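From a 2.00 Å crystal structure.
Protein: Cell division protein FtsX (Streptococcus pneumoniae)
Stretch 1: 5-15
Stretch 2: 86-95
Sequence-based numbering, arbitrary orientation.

Stretch 1, residues 5-15: DIENNVRVVVY
Stretch 2, residues 86-95: YDAYIVEANA

Residues 11-15 and 88-93 form two neighbouring antiparallel strands of one chain. Their N-to-C directions differ by 161°, and their axes approach to 4.5 Å. The register pairs Arg 11 CA with Glu 92 CA at 5.0 Å, Val 12 CA with Val 91 CA at 5.0 Å, Val 13 CA with Ile 90 CA at 4.8 Å, Val 14 CA with Tyr 89 CA at 5.0 Å and Tyr 15 CA with Ala 88 CA at 4.3 Å. Phi lies between -91° and -128° and psi between 112° and 137° in residues 11-15.

Val 12/Val 91 and Val 14/Tyr 89 are the hydrogen-bonded pairs. Val 12 N donates to Val 91 O at 2.9 Å, and Val 91 N donates to Val 12 O at 2.7 Å. Val 14 N to Tyr 89 O is 2.9 Å, and Tyr 89 N to Val 14 O is 2.8 Å. In the pairs between, CA-H groups face carbonyls, as in Val 13 CA to Tyr 89 O at 3.5 Å.

Val 10 has the largest area covered by the other stretch. Its phi/psi of -134/4 follows a short 3-10 segment at Asn 8 and Asn 9. Val 10 N bonds back to Glu 7 O at 3.2 Å. Its carbonyl extends the ladder: Ala 93 N donates to Val 10 O at 2.9 Å, nearly straight at 177°. The side chain is p (chi1 86°). Val 10 CG2 packs on Ala 93 CB at 3.5 Å, and Val 10 CG1 lies 4.0 Å from Glu 92 CG.

Tyr 15 comes next in covered area. It is m (chi1 -64°, chi2 -80°). Tyr 15 CD1 is 3.8 Å from Tyr 86 CB and also 3.8 Å from Ala 88 CB. The small Ala 88 side chain is also 3.9 Å, through its CB, from Val 13 CG1. Tyr 15 OH is hydrogen-bonded elsewhere in the structure.

Ile 90, almost equal in area, is m,m (-47°, -71°). It shares a sheet face with Arg 11, Val 13, Tyr 15, Ala 88 and Glu 92. Ile 90 CG2 meets Ile 6 CD1 at 3.6 Å and Arg 11 CG at 4.0 Å, while Ile 90 CD1 lies 4.1 Å from Val 13 CG2. These are apolar contacts between carbons. Ile 6 (chi1 -52°, chi2 131°) also places CG2 3.7 Å from Glu 92 CG, using the aliphatic part of the t,t glutamate. Arg 11 NH1 donates to Asn 8 OD1 at 2.8 Å.

Val 12, Val 14, Tyr 89 and Val 91 occupy the opposite face. The three valines are t. Val 14 CG2 meets Val 91 CG2 at 3.9 Å.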

ATOM      1  N   ASP A   5      13.028  -1.702  -4.907  1.00142.33           N
ATOM      2  CA  ASP A   5      13.879  -2.663  -4.209  1.00140.57           C
ATOM      3  C   ASP A   5      14.392  -2.027  -2.921  1.00135.49           C
ATOM      4  O   ASP A   5      15.311  -1.202  -2.955  1.00132.78           O
ATOM      5  CB  ASP A   5      15.029  -3.115  -5.104  1.00142.54           C
ATOM      6  CG  ASP A   5      14.548  -3.722  -6.408  1.00144.45           C
ATOM      7  OD1 ASP A   5      13.377  -3.498  -6.782  1.00145.10           O
ATOM      8  OD2 ASP A   5      15.347  -4.416  -7.065  1.00145.31           O
ATOM      9  N   ILE A   6      13.805  -2.427  -1.789  1.00134.48           N
ATOM     10  CA  ILE A   6      14.077  -1.840  -0.479  1.00131.38           C
ATOM     11  C   ILE A   6      14.561  -2.945   0.450  1.00128.13           C
ATOM     12  O   ILE A   6      14.082  -4.077   0.370  1.00131.10           O
ATOM     13  CB  ILE A   6      12.817  -1.150   0.093  1.00126.93           C
ATOM     14  CG1 ILE A   6      12.236  -0.167  -0.926  1.00125.56           C
ATOM     15  CG2 ILE A   6      13.129  -0.431   1.388  1.00123.16           C
ATOM     16  CD1 ILE A   6      10.753  -0.314  -1.138  1.00122.87           C
ATOM     17  N   GLU A   7      15.544  -2.639   1.298  1.00127.04           N
ATOM     18  CA  GLU A   7      16.150  -3.611   2.245  1.00129.92           C
ATOM     19  C   GLU A   7      15.181  -3.910   3.391  1.00137.30           C
ATOM     20  O   GLU A   7      14.501  -3.016   3.824  1.00130.48           O
ATOM     21  CB  GLU A   7      17.472  -3.067   2.764  1.00 30.00           C
ATOM     22  CG  GLU A   7      18.582  -3.124   1.735  1.00 30.00           C
ATOM     23  CD  GLU A   7      18.597  -4.360   0.843  1.00 30.00           C
ATOM     24  OE1 GLU A   7      17.943  -5.346   1.203  1.00 30.00           O
ATOM     25  OE2 GLU A   7      19.280  -4.338  -0.201  1.00 30.00           O
ATOM     26  N   ASN A   8      15.262  -5.101   3.958  1.00 88.47           N
ATOM     27  CA  ASN A   8      14.288  -5.585   4.938  1.00100.13           C
ATOM     28  C   ASN A   8      14.248  -4.697   6.175  1.00 92.97           C
ATOM     29  O   ASN A   8      13.171  -4.430   6.729  1.00 82.87           O
ATOM     30  CB  ASN A   8      14.634  -7.038   5.306  1.00112.34           C
ATOM     31  CG  ASN A   8      13.767  -7.609   6.436  1.00118.36           C
ATOM     32  OD1 ASN A   8      12.584  -7.281   6.571  1.00117.65           O
ATOM     33  ND2 ASN A   8      14.359  -8.493   7.241  1.00120.18           N
ATOM     34  N   ASN A   9      15.416  -4.214   6.612  1.00 91.84           N
ATOM     35  CA  ASN A   9      15.542  -3.566   7.909  1.00 88.73           C
ATOM     36  C   ASN A   9      14.959  -2.166   7.901  1.00 80.75           C
ATOM     37  O   ASN A   9      14.947  -1.511   8.950  1.00 80.60           O
ATOM     38  CB  ASN A   9      17.017  -3.524   8.350  1.00 97.39           C
ATOM     39  CG  ASN A   9      17.911  -2.703   7.414  1.00100.19           C
ATOM     40  OD1 ASN A   9      17.453  -2.148   6.427  1.00100.61           O
ATOM     41  ND2 ASN A   9      19.205  -2.684   7.701  1.00101.27           N
ATOM     42  N   VAL A  10      14.462  -1.701   6.755  1.00 74.95           N
ATOM     43  CA  VAL A  10      14.083  -0.305   6.604  1.00 71.60           C
ATOM     44  C   VAL A  10      12.718  -0.242   5.927  1.00 61.91           C
ATOM     45  O   VAL A  10      12.188   0.837   5.649  1.00 61.04           O
ATOM     46  CB  VAL A  10      15.185   0.441   5.823  1.00 70.31           C
ATOM     47  CG1 VAL A  10      15.008   0.338   4.306  1.00 66.98           C
ATOM     48  CG2 VAL A  10      15.331   1.843   6.293  1.00 71.24           C
ATOM     49  N   ARG A  11      12.120  -1.397   5.693  1.00 61.52           N
ATOM     50  CA  ARG A  11      10.850  -1.478   4.989  1.00 61.88           C
ATOM     51  C   ARG A  11       9.709  -1.494   5.997  1.00 64.87           C
ATOM     52  O   ARG A  11       9.774  -2.196   7.013  1.00 62.16           O
ATOM     53  CB  ARG A  11      10.834  -2.719   4.097  1.00 68.30           C
ATOM     54  CG  ARG A  11       9.532  -3.014   3.384  1.00 71.53           C
ATOM     55  CD  ARG A  11       9.205  -4.498   3.480  1.00 82.84           C
ATOM     56  NE  ARG A  11       8.558  -4.795   4.755  1.00 99.58           N
ATOM     57  CZ  ARG A  11       9.140  -5.443   5.760  1.00107.37           C
ATOM     58  NH1 ARG A  11      10.389  -5.875   5.637  1.00108.93           N
ATOM     59  NH2 ARG A  11       8.475  -5.655   6.890  1.00107.88           N
ATOM     60  N   VAL A  12       8.686  -0.683   5.738  1.00 61.37           N
ATOM     61  CA  VAL A  12       7.427  -0.739   6.465  1.00 56.89           C
ATOM     62  C   VAL A  12       6.313  -0.844   5.439  1.00 57.61           C
ATOM     63  O   VAL A  12       6.317  -0.125   4.434  1.00 53.60           O
ATOM     64  CB  VAL A  12       7.209   0.487   7.373  1.00 58.40           C
ATOM     65  CG1 VAL A  12       5.828   0.450   7.977  1.00 58.63           C
ATOM     66  CG2 VAL A  12       8.236   0.525   8.482  1.00 69.57           C
ATOM     67  N   VAL A  13       5.377  -1.759   5.671  1.00 60.36           N
ATOM     68  CA  VAL A  13       4.263  -1.989   4.762  1.00 52.70           C
ATOM     69  C   VAL A  13       3.014  -1.446   5.428  1.00 52.83           C
ATOM     70  O   VAL A  13       2.725  -1.773   6.586  1.00 53.03           O
ATOM     71  CB  VAL A  13       4.098  -3.480   4.410  1.00 60.28           C
ATOM     72  CG1 VAL A  13       2.967  -3.655   3.426  1.00 51.78           C
ATOM     73  CG2 VAL A  13       5.379  -4.032   3.836  1.00 63.73           C
ATOM     74  N   VAL A  14       2.292  -0.598   4.709  1.00 55.98           N
ATOM     75  CA  VAL A  14       1.121   0.086   5.223  1.00 57.87           C
ATOM     76  C   VAL A  14      -0.078  -0.382   4.410  1.00 57.02           C
ATOM     77  O   VAL A  14      -0.180  -0.070   3.220  1.00 54.25           O
ATOM     78  CB  VAL A  14       1.279   1.608   5.151  1.00 53.51           C
ATOM     79  CG1 VAL A  14       0.009   2.293   5.661  1.00 51.00           C
ATOM     80  CG2 VAL A  14       2.462   2.036   5.962  1.00 49.82           C
ATOM     81  N   TYR A  15      -0.988  -1.122   5.046  1.00 53.67           N
ATOM     82  CA  TYR A  15      -2.158  -1.676   4.369  1.00 57.26           C
ATOM     83  C   TYR A  15      -3.330  -0.715   4.450  1.00 57.09           C
ATOM     84  O   TYR A  15      -3.588  -0.128   5.500  1.00 63.07           O
ATOM     85  CB  TYR A  15      -2.545  -3.029   4.975  1.00 58.86           C
ATOM     86  CG  TYR A  15      -1.476  -4.052   4.764  1.00 54.61           C
ATOM     87  CD1 TYR A  15      -1.354  -4.705   3.553  1.00 51.82           C
ATOM     88  CD2 TYR A  15      -0.560  -4.338   5.756  1.00 60.68           C
ATOM     89  CE1 TYR A  15      -0.356  -5.628   3.337  1.00 55.51           C
ATOM     90  CE2 TYR A  15       0.437  -5.262   5.551  1.00 60.60           C
ATOM     91  CZ  TYR A  15       0.536  -5.899   4.334  1.00 58.23           C
ATOM     92  OH  TYR A  15       1.526  -6.824   4.128  1.00 68.65           O
ATOM     93  N   TYR A  86      -5.056  -6.759   0.565  1.00 60.31           N
ATOM     94  CA  TYR A  86      -5.186  -5.325   0.804  1.00 61.69           C
ATOM     95  C   TYR A  86      -4.173  -4.574  -0.042  1.00 54.86           C
ATOM     96  O   TYR A  86      -2.991  -4.940  -0.057  1.00 56.94           O
ATOM     97  CB  TYR A  86      -4.952  -4.995   2.280  1.00 68.69           C
ATOM     98  CG  TYR A  86      -6.097  -5.317   3.202  1.00 74.69           C
ATOM     99  CD1 TYR A  86      -6.627  -6.602   3.268  1.00 78.22           C
ATOM    100  CD2 TYR A  86      -6.643  -4.337   4.023  1.00 80.24           C
ATOM    101  CE1 TYR A  86      -7.677  -6.900   4.112  1.00 77.50           C
ATOM    102  CE2 TYR A  86      -7.694  -4.628   4.871  1.00 81.48           C
ATOM    103  CZ  TYR A  86      -8.204  -5.911   4.910  1.00 80.68           C
ATOM    104  OH  TYR A  86      -9.248  -6.207   5.750  1.00 86.34           O
ATOM    105  N   ASP A  87      -4.626  -3.525  -0.744  1.00 59.42           N
ATOM    106  CA  ASP A  87      -3.713  -2.521  -1.283  1.00 58.43           C
ATOM    107  C   ASP A  87      -2.781  -2.029  -0.187  1.00 62.70           C
ATOM    108  O   ASP A  87      -3.154  -1.966   0.991  1.00 58.39           O
ATOM    109  CB  ASP A  87      -4.478  -1.323  -1.856  1.00 63.39           C
ATOM    110  CG  ASP A  87      -5.245  -1.656  -3.120  1.00 68.25           C
ATOM    111  OD1 ASP A  87      -5.024  -2.746  -3.698  1.00 58.29           O
ATOM    112  OD2 ASP A  87      -6.059  -0.808  -3.540  1.00 68.90           O
ATOM    113  N   ALA A  88      -1.566  -1.650  -0.572  1.00 48.73           N
ATOM    114  CA  ALA A  88      -0.556  -1.329   0.419  1.00 52.78           C
ATOM    115  C   ALA A  88       0.383  -0.268  -0.129  1.00 52.41           C
ATOM    116  O   ALA A  88       0.550  -0.126  -1.341  1.00 47.70           O
ATOM    117  CB  ALA A  88       0.239  -2.581   0.829  1.00 48.97           C
ATOM    118  N   TYR A  89       1.004   0.479   0.786  1.00 41.52           N
ATOM    119  CA  TYR A  89       2.150   1.310   0.446  1.00 41.42           C
ATOM    120  C   TYR A  89       3.401   0.667   1.033  1.00 48.16           C
ATOM    121  O   TYR A  89       3.400   0.211   2.183  1.00 49.72           O
ATOM    122  CB  TYR A  89       1.989   2.752   0.973  1.00 46.97           C
ATOM    123  CG  TYR A  89       1.065   3.593   0.111  1.00 49.17           C
ATOM    124  CD1 TYR A  89       1.431   3.963  -1.180  1.00 47.30           C
ATOM    125  CD2 TYR A  89      -0.173   3.996   0.580  1.00 41.61           C
ATOM    126  CE1 TYR A  89       0.592   4.734  -1.967  1.00 44.18           C
ATOM    127  CE2 TYR A  89      -1.025   4.758  -0.205  1.00 47.25           C
ATOM    128  CZ  TYR A  89      -0.636   5.111  -1.480  1.00 44.48           C
ATOM    129  OH  TYR A  89      -1.476   5.841  -2.272  1.00 51.94           O
ATOM    130  N   ILE A  90       4.459   0.624   0.242  1.00 41.83           N
ATOM    131  CA  ILE A  90       5.747   0.104   0.684  1.00 45.77           C
ATOM    132  C   ILE A  90       6.588   1.321   1.032  1.00 50.61           C
ATOM    133  O   ILE A  90       6.962   2.099   0.149  1.00 46.17           O
ATOM    134  CB  ILE A  90       6.415  -0.772  -0.387  1.00 52.67           C
ATOM    135  CG1 ILE A  90       5.442  -1.786  -0.987  1.00 59.98           C
ATOM    136  CG2 ILE A  90       7.648  -1.467   0.191  1.00 56.72           C
ATOM    137  CD1 ILE A  90       5.034  -2.929  -0.056  1.00 60.15           C
ATOM    138  N   VAL A  91       6.837   1.522   2.321  1.00 47.83           N
ATOM    139  CA  VAL A  91       7.506   2.720   2.821  1.00 44.96           C
ATOM    140  C   VAL A  91       8.947   2.367   3.145  1.00 53.72           C
ATOM    141  O   VAL A  91       9.211   1.344   3.793  1.00 56.00           O
ATOM    142  CB  VAL A  91       6.791   3.282   4.061  1.00 47.58           C
ATOM    143  CG1 VAL A  91       7.494   4.539   4.590  1.00 54.18           C
ATOM    144  CG2 VAL A  91       5.289   3.572   3.764  1.00 46.99           C
ATOM    145  N   GLU A  92       9.878   3.208   2.689  1.00 46.02           N
ATOM    146  CA  GLU A  92      11.296   3.063   2.982  1.00 51.45           C
ATOM    147  C   GLU A  92      11.699   4.114   4.009  1.00 52.65           C
ATOM    148  O   GLU A  92      11.567   5.314   3.748  1.00 56.67           O
ATOM    149  CB  GLU A  92      12.123   3.216   1.705  1.00 59.67           C
ATOM    150  CG  GLU A  92      13.633   3.230   1.938  1.00 69.37           C
ATOM    151  CD  GLU A  92      14.399   3.509   0.661  1.00 80.53           C
ATOM    152  OE1 GLU A  92      13.781   4.054  -0.277  1.00 85.76           O
ATOM    153  OE2 GLU A  92      15.607   3.190   0.591  1.00 82.02           O
ATOM    154  N   ALA A  93      12.180   3.663   5.171  1.00 52.20           N
ATOM    155  CA  ALA A  93      12.665   4.545   6.229  1.00 57.79           C
ATOM    156  C   ALA A  93      14.059   5.074   5.894  1.00 62.65           C
ATOM    157  O   ALA A  93      14.771   4.510   5.071  1.00 61.07           O
ATOM    158  CB  ALA A  93      12.716   3.815   7.573  1.00 53.48           C
ATOM    159  N   ASN A  94      14.456   6.164   6.560  1.00 60.20           N
ATOM    160  CA  ASN A  94      15.804   6.684   6.348  1.00 55.67           C
ATOM    161  C   ASN A  94      16.853   5.843   7.070  1.00 64.69           C
ATOM    162  O   ASN A  94      17.987   5.727   6.592  1.00 60.34           O
ATOM    163  CB  ASN A  94      15.891   8.143   6.814  1.00 66.68           C
ATOM    164  CG  ASN A  94      15.506   9.146   5.721  1.00 79.20           C
ATOM    165  OD1 ASN A  94      15.567   8.851   4.523  1.00 86.35           O
ATOM    166  ND2 ASN A  94      15.099  10.339   6.140  1.00 83.89           N
ATOM    167  N   ALA A  95      16.505   5.259   8.215  1.00 61.73           N
ATOM    168  CA  ALA A  95      17.413   4.430   8.988  1.00 58.39           C
ATOM    169  C   ALA A  95      16.597   3.329   9.634  1.00 64.33           C
ATOM    170  O   ALA A  95      15.383   3.490   9.816  1.00 64.16           O
ATOM    171  CB  ALA A  95      18.151   5.243  10.065  1.00 61.47           C
TER